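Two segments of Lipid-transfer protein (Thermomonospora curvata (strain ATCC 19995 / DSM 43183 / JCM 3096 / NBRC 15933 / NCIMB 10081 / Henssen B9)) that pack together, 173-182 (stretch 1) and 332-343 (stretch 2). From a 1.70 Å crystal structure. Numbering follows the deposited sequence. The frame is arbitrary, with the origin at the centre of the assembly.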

ATOM      1  N   VAL A 173     -28.141 -17.672  -2.438  1.00 26.25           N
ATOM      2  CA  VAL A 173     -27.432 -16.406  -2.542  1.00 23.43           C
ATOM      3  C   VAL A 173     -27.188 -16.074  -3.996  1.00 24.15           C
ATOM      4  O   VAL A 173     -27.363 -14.927  -4.433  1.00 25.77           O
ATOM      5  CB  VAL A 173     -26.103 -16.466  -1.768  1.00 24.52           C
ATOM      6  CG1 VAL A 173     -25.304 -15.189  -1.995  1.00 26.87           C
ATOM      7  CG2 VAL A 173     -26.348 -16.660  -0.315  1.00 26.82           C
ATOM      8  N   ALA A 174     -26.741 -17.066  -4.758  1.00 23.72           N
ATOM      9  CA  ALA A 174     -26.496 -16.858  -6.179  1.00 24.69           C
ATOM     10  C   ALA A 174     -27.778 -16.460  -6.894  1.00 24.79           C
ATOM     11  O   ALA A 174     -27.775 -15.546  -7.724  1.00 25.33           O
ATOM     12  CB  ALA A 174     -25.901 -18.126  -6.796  1.00 26.20           C
ATOM     13  N   VAL A 175     -28.886 -17.124  -6.564  1.00 25.80           N
ATOM     14  CA  VAL A 175     -30.152 -16.849  -7.245  1.00 26.54           C
ATOM     15  C   VAL A 175     -30.611 -15.423  -6.971  1.00 25.03           C
ATOM     16  O   VAL A 175     -31.023 -14.697  -7.891  1.00 27.36           O
ATOM     17  CB  VAL A 175     -31.219 -17.878  -6.822  1.00 30.14           C
ATOM     18  CG1 VAL A 175     -32.575 -17.515  -7.403  1.00 28.42           C
ATOM     19  CG2 VAL A 175     -30.810 -19.290  -7.264  1.00 29.77           C
ATOM     20  N   VAL A 176     -30.559 -14.985  -5.706  1.00 25.97           N
ATOM     21  CA  VAL A 176     -31.022 -13.624  -5.420  1.00 27.29           C
ATOM     22  C   VAL A 176     -30.074 -12.594  -6.031  1.00 24.73           C
ATOM     23  O   VAL A 176     -30.518 -11.589  -6.599  1.00 25.40           O
ATOM     24  CB  VAL A 176     -31.235 -13.409  -3.905  1.00 26.92           C
ATOM     25  CG1 VAL A 176     -29.919 -13.261  -3.167  1.00 30.20           C
ATOM     26  CG2 VAL A 176     -32.123 -12.168  -3.654  1.00 34.37           C
ATOM     27  N   ASP A 177     -28.757 -12.826  -5.956  1.00 26.84           N
ATOM     28  CA  ASP A 177     -27.839 -11.968  -6.692  1.00 23.09           C
ATOM     29  C   ASP A 177     -28.246 -11.840  -8.157  1.00 29.39           C
ATOM     30  O   ASP A 177     -28.284 -10.738  -8.718  1.00 27.48           O
ATOM     31  CB  ASP A 177     -26.409 -12.537  -6.657  1.00 23.05           C
ATOM     32  CG  ASP A 177     -25.595 -12.116  -5.447  1.00 27.95           C
ATOM     33  OD1 ASP A 177     -25.973 -11.211  -4.691  1.00 25.49           O
ATOM     34  OD2 ASP A 177     -24.513 -12.736  -5.267  1.00 26.07           O
ATOM     35  N   ARG A 178     -28.443 -12.977  -8.826  1.00 24.50           N
ATOM     36  CA  ARG A 178     -28.731 -12.934 -10.254  1.00 25.89           C
ATOM     37  C   ARG A 178     -30.125 -12.376 -10.524  1.00 28.76           C
ATOM     38  O   ARG A 178     -30.363 -11.783 -11.576  1.00 26.93           O
ATOM     39  CB  ARG A 178     -28.562 -14.332 -10.854  1.00 24.71           C
ATOM     40  CG  ARG A 178     -27.066 -14.780 -10.911  1.00 27.22           C
ATOM     41  CD  ARG A 178     -26.267 -14.036 -11.976  1.00 27.23           C
ATOM     42  NE  ARG A 178     -26.726 -14.428 -13.308  1.00 26.91           N
ATOM     43  CZ  ARG A 178     -26.188 -15.389 -14.056  1.00 28.01           C
ATOM     44  NH1 ARG A 178     -25.111 -16.058 -13.649  1.00 29.13           N
ATOM     45  NH2 ARG A 178     -26.731 -15.672 -15.240  1.00 27.66           N
ATOM     46  N   LYS A 179     -31.047 -12.531  -9.581  1.00 25.28           N
ATOM     47  CA  LYS A 179     -32.362 -11.911  -9.748  1.00 26.13           C
ATOM     48  C   LYS A 179     -32.227 -10.393  -9.821  1.00 29.34           C
ATOM     49  O   LYS A 179     -32.819  -9.727 -10.687  1.00 29.97           O
ATOM     50  CB  LYS A 179     -33.270 -12.319  -8.593  1.00 27.26           C
ATOM     51  CG  LYS A 179     -34.672 -11.694  -8.616  1.00 31.76           C
ATOM     52  CD  LYS A 179     -35.530 -12.331  -7.506  1.00 36.65           C
ATOM     53  CE  LYS A 179     -36.930 -11.794  -7.491  1.00 84.62           C
ATOM     54  NZ  LYS A 179     -37.726 -12.460  -6.430  1.00 65.48           N
ATOM     55  N   HIS A 180     -31.429  -9.830  -8.923  1.00 29.05           N
ATOM     56  CA  HIS A 180     -31.247  -8.389  -8.904  1.00 29.22           C
ATOM     57  C   HIS A 180     -30.392  -7.928 -10.072  1.00 27.80           C
ATOM     58  O   HIS A 180     -30.638  -6.858 -10.639  1.00 29.77           O
ATOM     59  CB  HIS A 180     -30.622  -7.963  -7.577  1.00 24.80           C
ATOM     60  CG  HIS A 180     -31.496  -8.245  -6.392  1.00 28.82           C
ATOM     61  ND1 HIS A 180     -31.018  -8.275  -5.098  1.00 26.80           N
ATOM     62  CD2 HIS A 180     -32.825  -8.503  -6.308  1.00 30.81           C
ATOM     63  CE1 HIS A 180     -32.011  -8.558  -4.269  1.00 28.68           C
ATOM     64  NE2 HIS A 180     -33.123  -8.688  -4.977  1.00 31.44           N
ATOM     65  N   ALA A 181     -29.373  -8.712 -10.443  1.00 27.81           N
ATOM     66  CA  ALA A 181     -28.567  -8.338 -11.595  1.00 23.89           C
ATOM     67  C   ALA A 181     -29.408  -8.305 -12.864  1.00 26.75           C
ATOM     68  O   ALA A 181     -29.157  -7.497 -13.765  1.00 28.32           O
ATOM     69  CB  ALA A 181     -27.394  -9.301 -11.780  1.00 25.61           C
ATOM     70  N   ALA A 182     -30.402  -9.180 -12.955  1.00 26.57           N
ATOM     71  CA  ALA A 182     -31.167  -9.313 -14.191  1.00 27.09           C
ATOM     72  C   ALA A 182     -31.938  -8.042 -14.553  1.00 30.29           C
ATOM     73  O   ALA A 182     -32.241  -7.838 -15.727  1.00 30.13           O
ATOM     74  CB  ALA A 182     -32.120 -10.493 -14.075  1.00 30.85           C
TER
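Stretch 2 (332-343) PCNTHGGQLGEA

The most unusual feature of this contact is how closely two glycines bring the backbone of stretch 2 onto the helix of stretch 1: Gly337 CA lies 3.9 Å from Ala181 CA, and Gly337 and Gly341, four residues apart in sequence, both sit against the methyl group of Ala181. An ideal CB on Gly337 would fall 2.6 Å from Ala181 CB, and one on Gly341 would fall 2.8 Å from Ala181 CB, so either would clash. Gly337 CA makes a CA-H...O contact of 3.3 Å with Asp177 O, the same carbonyl that accepts the helical hydrogen bond from Ala181 N (2.9 Å, Ala181 N to Asp177 O), while Ala181 CB approaches Gly341 O at 3.4 Å. Gly337 also has backbone angles (phi 110°, psi -6°) that by themselves call for glycine.

Stretch 1 is helical and enters from earlier in the chain; its Asp177, His180 and Ala181 carry much of the contact, whereas Val175 and Lys179 are not covered by stretch 2. Stretch 2 approaches as an extended segment at Pro332 and Cys333, then folds at Asn334, which has positive phi (50/53), into a type I turn from Asn334 to Gly337, closed by Gly337 N to Asn334 O at 2.8 Å. A short helical segment that includes Gln339 to Gly341 follows. The pairing does not advance steadily along the helix: Cys333 and Asn334 lie beside His180, Gly337 beside Asp177 and Ala181, Leu340 beside Ala174 and Asp177, and Gly341 beside Ala181 and Arg178. Together the two stretches bury 509 Å², both sides summed.

His180 points toward stretch 2 and places its ring edge at the start of the turn. His180 ND1 donates two weak hydrogen bonds, to Cys333 O at 2.8 Å and to Asn334 O at 3.1 Å; the angles at hydrogen, 119° and 145°, show that the shorter bond is the more bent. Asn334 O therefore receives both the turn-closing amide and this imidazole nitrogen. His180 CB lies 3.7 Å from Thr335 O, although the CA-to-CB bonds of Thr335 and His336 point away from stretch 1.

The CA-to-CB bond of Asp177 points sideways to stretch 2, but its carboxylate comes nearer. Asn334 ND2 donates to Asp177 OD1 in a hydrogen bond of 3.1 Å and 156°, tying the first residue of the turn to the helix. The other oxygen, Asp177 OD2, is 3.4 Å from Leu340 CB. An ideal CB on Gly338 would come within a tight 3.1 Å of Asp177 OD1.

Leu340 points toward stretch 1 and rests on Ala174, with Leu340 CD2 3.7 Å from Ala174 CA and 3.8 Å from Ala174 CB. Nearby, the Arg178 side chain passes Gly341, with Arg178 CD 4.2 Å from Gly341 CA. One water joins the stretches here: its oxygen lies 2.9 Å from Arg178 NH1, from which it accepts, and 3.0 Å from Leu340 O, to which it donates.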

ATOM      1  N   PRO A 332     -33.173  -6.331   2.186  1.00 30.68           N
ATOM      2  CA  PRO A 332     -32.852  -6.324   0.758  1.00 27.64           C
ATOM      3  C   PRO A 332     -31.351  -6.279   0.564  1.00 28.49           C
ATOM      4  O   PRO A 332     -30.659  -5.455   1.161  1.00 30.01           O
ATOM      5  CB  PRO A 332     -33.519  -5.040   0.250  1.00 35.43           C
ATOM      6  CG  PRO A 332     -34.629  -4.789   1.194  1.00 39.12           C
ATOM      7  CD  PRO A 332     -34.164  -5.292   2.536  1.00 31.80           C
ATOM      8  N   CYS A 333     -30.849  -7.178  -0.274  1.00 27.09           N
ATOM      9  CA  CYS A 333     -29.418  -7.428  -0.341  1.00 25.28           C
ATOM     10  C   CYS A 333     -28.934  -7.397  -1.776  1.00 22.99           C
ATOM     11  O   CYS A 333     -29.557  -7.979  -2.672  1.00 28.96           O
ATOM     12  CB  CYS A 333     -29.115  -8.771   0.297  1.00 28.21           C
ATOM     13  SG  CYS A 333     -27.335  -9.195   0.361  1.00 28.31           S
ATOM     14  N   ASN A 334     -27.788  -6.754  -1.980  1.00 25.12           N
ATOM     15  CA  ASN A 334     -27.093  -6.790  -3.260  1.00 24.85           C
ATOM     16  C   ASN A 334     -28.051  -6.452  -4.399  1.00 25.65           C
ATOM     17  O   ASN A 334     -28.147  -7.163  -5.409  1.00 29.07           O
ATOM     18  CB  ASN A 334     -26.421  -8.143  -3.462  1.00 22.91           C
ATOM     19  CG  ASN A 334     -25.242  -8.350  -2.516  1.00 23.48           C
ATOM     20  OD1 ASN A 334     -24.809  -7.398  -1.864  1.00 25.48           O
ATOM     21  ND2 ASN A 334     -24.700  -9.564  -2.459  1.00 26.50           N
ATOM     22  N   THR A 335     -28.732  -5.310  -4.234  1.00 28.30           N
ATOM     23  CA  THR A 335     -29.724  -4.836  -5.188  1.00 25.53           C
ATOM     24  C   THR A 335     -29.139  -4.508  -6.565  1.00 27.95           C
ATOM     25  O   THR A 335     -29.896  -4.381  -7.529  1.00 31.86           O
ATOM     26  CB  THR A 335     -30.424  -3.615  -4.592  1.00 25.42           C
ATOM     27  OG1 THR A 335     -29.468  -2.772  -3.935  1.00 28.21           O
ATOM     28  CG2 THR A 335     -31.439  -4.083  -3.562  1.00 32.03           C
ATOM     29  N   HIS A 336     -27.820  -4.363  -6.683  1.00 26.18           N
ATOM     30  CA  HIS A 336     -27.163  -4.233  -7.982  1.00 28.56           C
ATOM     31  C   HIS A 336     -26.837  -5.575  -8.625  1.00 29.99           C
ATOM     32  O   HIS A 336     -26.488  -5.617  -9.811  1.00 26.00           O
ATOM     33  CB  HIS A 336     -25.860  -3.424  -7.841  1.00 26.62           C
ATOM     34  CG  HIS A 336     -24.862  -4.025  -6.896  1.00 25.97           C
ATOM     35  ND1 HIS A 336     -25.213  -4.581  -5.681  1.00 25.10           N
ATOM     36  CD2 HIS A 336     -23.516  -4.130  -6.980  1.00 25.77           C
ATOM     37  CE1 HIS A 336     -24.123  -5.011  -5.066  1.00 28.21           C
ATOM     38  NE2 HIS A 336     -23.081  -4.748  -5.836  1.00 26.96           N
ATOM     39  N   GLY A 337     -26.903  -6.661  -7.868  1.00 26.28           N
ATOM     40  CA  GLY A 337     -26.513  -7.969  -8.354  1.00 24.65           C
ATOM     41  C   GLY A 337     -25.242  -8.505  -7.728  1.00 26.36           C
ATOM     42  O   GLY A 337     -24.886  -9.662  -7.978  1.00 24.62           O
ATOM     43  N   GLY A 338     -24.553  -7.699  -6.918  1.00 24.28           N
ATOM     44  CA  GLY A 338     -23.348  -8.142  -6.231  1.00 22.77           C
ATOM     45  C   GLY A 338     -22.124  -8.223  -7.121  1.00 23.83           C
ATOM     46  O   GLY A 338     -22.133  -7.877  -8.308  1.00 25.78           O
ATOM     47  N   GLN A 339     -21.019  -8.681  -6.512  1.00 22.65           N
ATOM     48  CA  GLN A 339     -19.844  -9.001  -7.302  1.00 21.67           C
ATOM     49  C   GLN A 339     -20.162 -10.137  -8.260  1.00 23.91           C
ATOM     50  O   GLN A 339     -19.581 -10.222  -9.350  1.00 23.36           O
ATOM     51  CB  GLN A 339     -18.670  -9.400  -6.401  1.00 20.93           C
ATOM     52  CG  GLN A 339     -18.315  -8.359  -5.361  1.00 22.49           C
ATOM     53  CD  GLN A 339     -17.822  -7.087  -5.982  1.00 25.96           C
ATOM     54  OE1 GLN A 339     -16.698  -7.025  -6.464  1.00 23.27           O
ATOM     55  NE2 GLN A 339     -18.658  -6.058  -5.967  1.00 22.89           N
ATOM     56  N   LEU A 340     -21.072 -11.030  -7.842  1.00 22.60           N
ATOM     57  CA  LEU A 340     -21.395 -12.233  -8.609  1.00 26.60           C
ATOM     58  C   LEU A 340     -22.205 -11.903  -9.859  1.00 28.18           C
ATOM     59  O   LEU A 340     -21.995 -12.510 -10.919  1.00 25.92           O
ATOM     60  CB  LEU A 340     -22.181 -13.206  -7.726  1.00 26.09           C
ATOM     61  CG  LEU A 340     -22.337 -14.613  -8.268  1.00 32.71           C
ATOM     62  CD1 LEU A 340     -21.184 -15.473  -7.831  1.00 52.50           C
ATOM     63  CD2 LEU A 340     -23.653 -15.217  -7.827  1.00 39.13           C
ATOM     64  N   GLY A 341     -23.117 -10.942  -9.756  1.00 25.84           N
ATOM     65  CA  GLY A 341     -24.066 -10.622 -10.813  1.00 30.26           C
ATOM     66  C   GLY A 341     -23.796  -9.348 -11.595  1.00 24.45           C
ATOM     67  O   GLY A 341     -24.120  -9.272 -12.782  1.00 27.27           O
ATOM     68  N   GLU A 342     -23.241  -8.318 -10.951  1.00 23.96           N
ATOM     69  CA  GLU A 342     -22.962  -7.062 -11.660  1.00 27.38           C
ATOM     70  C   GLU A 342     -21.545  -7.094 -12.222  1.00 25.45           C
ATOM     71  O   GLU A 342     -21.350  -7.097 -13.441  1.00 25.62           O
ATOM     72  CB  GLU A 342     -23.162  -5.846 -10.750  1.00 23.85           C
ATOM     73  CG  GLU A 342     -22.820  -4.543 -11.481  1.00 26.38           C
ATOM     74  CD  GLU A 342     -23.037  -3.302 -10.651  1.00 30.86           C
ATOM     75  OE1 GLU A 342     -22.170  -3.021  -9.818  1.00 25.83           O
ATOM     76  OE2 GLU A 342     -24.044  -2.597 -10.841  1.00 26.85           O
ATOM     77  N   ALA A 343     -20.545  -7.127 -11.344  1.00 26.08           N
ATOM     78  CA  ALA A 343     -19.158  -7.007 -11.755  1.00 25.59           C
ATOM     79  C   ALA A 343     -18.280  -7.174 -10.529  1.00 21.70           C
ATOM     80  O   ALA A 343     -18.676  -6.792  -9.423  1.00 22.03           O
ATOM     81  CB  ALA A 343     -18.864  -5.644 -12.395  1.00 23.53           C
TER
HETATM   82  O   HOH W   1     -23.004 -15.144 -11.826  1.00 29.59           O